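Dodecin (Thermus thermophilus, PDB 2UX9) binds and sequesters flavins such as FMN and FAD, and also coenzyme A, as a hollow dodecameric sphere that may serve in cofactor storage. Local coordinates at residues Ala21-Ala24 with Ala25-Arg28. The protein carries 1 engineered substitution. Sequence-based numbering, arbitrary orientation.
Sequences AIQA and ALAR. With COA (coenzyme A), chain Q.
The guanidinium of Arg28 meets coenzyme A at its edge: O4A, an oxygen on P2A of the diphosphate, lies in the guanidinium plane, 2.7 Å from Arg28 NH2. An N-H...O angle of 173° makes this hydrogen bond nearly straight. The second terminal nitrogen, Arg28 NH1, is hydrogen-bonded to Thr32 OG1 one turn further on, so two different nitrogens of the flat group are held and its rotation is restrained. Arg28 reaches the ligand because CG stands anti to the backbone N (chi1 173°) and the chain bends at chi2.

The backbone carrying this arginine is regular alpha-helix, as four successive i to i+4 bonds demonstrate. Ala25 N, Leu26 N and Arg28 N donate to the carbonyl oxygens of Ala21, Ile22 and Ala24, respectively, and the shortest of the set joins Ala27 N to Gln23 O at 2.8 Å. On the inward face, Ile22 and Leu26 run alongside each other one turn apart, with Ile22 CG2 4.1 Å from Leu26 CD1. Leu26 CG also rests 3.4 Å from Ile22 O. Both side chains pack on Phe39 of strand 36-49, while Ala21 and Ala25 touch Val58 and Leu60 of strand 52-65, respectively; this seats helix 18-32 against the antiparallel sheet.

Gln23 turns its amide to a second subunit, where OE1 accepts a hydrogen bond from Val53 N. Ala24 packs on Gly2 of a third subunit.

Residues 21-28 thus join apolar packing on their own sheet to subunit contacts in the dodecamer. At Arg28, the last of them, the positive charge expected on the side chain would complement the negatively charged diphosphate of coenzyme A, consistent with its experimentally established role in binding this cofactor.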
loop_
_atom_site.group_PDB
_atom_site.type_symbol
_atom_site.label_atom_id
_atom_site.label_comp_id
_atom_site.label_asym_id
_atom_site.label_seq_id
_atom_site.Cartn_x
_atom_site.Cartn_y
_atom_site.Cartn_z
ATOM N N ALA C 21 -3.646 25.226 5.617
ATOM C CA ALA C 21 -3.543 24.728 4.245
ATOM C C ALA C 21 -4.815 23.982 3.834
ATOM O O ALA C 21 -5.346 24.178 2.733
ATOM C CB ALA C 21 -2.326 23.836 4.102
ATOM N N ILE C 22 -5.335 23.153 4.737
ATOM C CA ILE C 22 -6.603 22.477 4.484
ATOM C C ILE C 22 -7.711 23.511 4.273
ATOM O O ILE C 22 -8.490 23.424 3.326
ATOM C CB ILE C 22 -6.958 21.541 5.651
ATOM C CG1 ILE C 22 -5.959 20.376 5.706
ATOM C CG2 ILE C 22 -8.382 21.023 5.510
ATOM C CD1 ILE C 22 -6.008 19.565 6.989
ATOM N N GLN C 23 -7.778 24.497 5.156
ATOM C CA GLN C 23 -8.827 25.505 5.068
ATOM C C GLN C 23 -8.736 26.314 3.778
ATOM O O GLN C 23 -9.759 26.694 3.219
ATOM C CB GLN C 23 -8.799 26.439 6.287
ATOM C CG GLN C 23 -9.178 25.771 7.617
ATOM C CD GLN C 23 -10.674 25.656 7.846
ATOM O OE1 GLN C 23 -11.452 25.422 6.926
ATOM N NE2 GLN C 23 -11.083 25.799 9.103
ATOM N N ALA C 24 -7.524 26.576 3.298
ATOM C CA ALA C 24 -7.358 27.304 2.039
ATOM C C ALA C 24 -7.951 26.512 0.877
ATOM O O ALA C 24 -8.627 27.076 0.005
ATOM C CB ALA C 24 -5.885 27.605 1.773
ATOM N N ALA C 25 -7.712 25.208 0.845
ATOM C CA ALA C 25 -8.280 24.387 -0.229
ATOM C C ALA C 25 -9.802 24.411 -0.172
ATOM O O ALA C 25 -10.468 24.570 -1.190
ATOM C CB ALA C 25 -7.759 22.961 -0.177
ATOM N N LEU C 26 -10.349 24.286 1.029
ATOM C CA LEU C 26 -11.790 24.240 1.189
ATOM C C LEU C 26 -12.446 25.586 0.906
ATOM O O LEU C 26 -13.552 25.623 0.392
ATOM C CB LEU C 26 -12.166 23.746 2.588
ATOM C CG LEU C 26 -11.717 22.330 2.952
ATOM C CD1 LEU C 26 -12.248 21.889 4.315
ATOM C CD2 LEU C 26 -12.153 21.338 1.888
ATOM N N ALA C 27 -11.775 26.684 1.256
ATOM C CA ALA C 27 -12.292 28.018 0.962
ATOM C C ALA C 27 -12.376 28.242 -0.541
ATOM O O ALA C 27 -13.344 28.807 -1.046
ATOM C CB ALA C 27 -11.418 29.074 1.591
ATOM N N ARG C 28 -11.371 27.789 -1.275
ATOM C CA ARG C 28 -11.425 27.902 -2.722
ATOM C C ARG C 28 -12.507 26.981 -3.279
ATOM O O ARG C 28 -13.274 27.386 -4.154
ATOM C CB ARG C 28 -10.069 27.575 -3.347
ATOM C CG ARG C 28 -10.083 27.501 -4.870
ATOM C CD ARG C 28 -10.625 28.766 -5.525
ATOM N NE ARG C 28 -10.685 28.613 -6.979
ATOM C CZ ARG C 28 -11.665 28.001 -7.638
ATOM N NH1 ARG C 28 -12.693 27.454 -7.004
ATOM N NH2 ARG C 28 -11.601 27.917 -8.959
HETATM N N1A COA Q . -23.523 19.222 -8.222
HETATM C C2A COA Q . -23.526 19.486 -9.582
HETATM N N3A COA Q . -22.880 20.583 -10.080
HETATM C C4A COA Q . -22.235 21.423 -9.249
HETATM C C5A COA Q . -22.214 21.175 -7.872
HETATM C C6A COA Q . -22.863 20.061 -7.360
HETATM N N6A COA Q . -22.816 19.749 -6.056
HETATM N N7A COA Q . -21.508 22.164 -7.303
HETATM C C8A COA Q . -21.082 23.021 -8.257
HETATM N N9A COA Q . -21.522 22.556 -9.468
HETATM C C1B COA Q . -21.132 23.052 -10.796
HETATM C C2B COA Q . -21.176 24.560 -10.944
HETATM O O2B COA Q . -22.469 25.082 -11.131
HETATM C C3B COA Q . -20.289 24.746 -12.149
HETATM O O3B COA Q . -20.979 24.436 -13.329
HETATM P P3B COA Q . -21.020 25.468 -14.562
HETATM O O7A COA Q . -21.736 24.740 -15.667
HETATM O O8A COA Q . -21.676 26.748 -14.139
HETATM O O9A COA Q . -19.595 25.726 -14.993
HETATM C C4B COA Q . -19.210 23.712 -11.909
HETATM O O4B COA Q . -19.769 22.749 -11.021
HETATM C C5B COA Q . -18.005 24.436 -11.327
HETATM O O5B COA Q . -17.431 25.268 -12.322
HETATM P P1A COA Q . -15.983 24.978 -12.964
HETATM O O1A COA Q . -15.914 25.509 -14.385
HETATM O O2A COA Q . -15.620 23.506 -12.905
HETATM O O3A COA Q . -14.979 25.898 -12.128
HETATM P P2A COA Q . -14.035 25.454 -10.921
HETATM O O4A COA Q . -13.512 26.789 -10.506
HETATM O O5A COA Q . -14.825 24.796 -9.825
HETATM O O6A COA Q . -12.884 24.499 -11.524
HETATM C CBP COA Q . -11.257 23.636 -13.074
HETATM C CCP COA Q . -12.189 24.798 -12.722
HETATM C CDP COA Q . -10.579 23.924 -14.410
HETATM C CEP COA Q . -10.197 23.513 -11.987
HETATM C CAP COA Q . -12.043 22.331 -13.143
HETATM O OAP COA Q . -13.217 22.509 -13.903
HETATM C C9P COA Q . -11.226 21.212 -13.703
HETATM O O9P COA Q . -10.233 20.631 -12.919
HETATM N N8P COA Q . -11.432 20.787 -14.937
HETATM C C7P COA Q . -10.304 20.271 -15.702
HETATM C C6P COA Q . -10.804 19.293 -16.727
HETATM C C5P COA Q . -9.688 18.446 -17.263
HETATM O O5P COA Q . -9.235 17.493 -16.617
HETATM N N4P COA Q . -9.280 18.796 -18.472
HETATM C C3P COA Q . -8.803 17.797 -19.404
HETATM C C2P COA Q . -7.308 18.000 -19.573
HETATM S S1P COA Q . -6.573 16.671 -20.537
#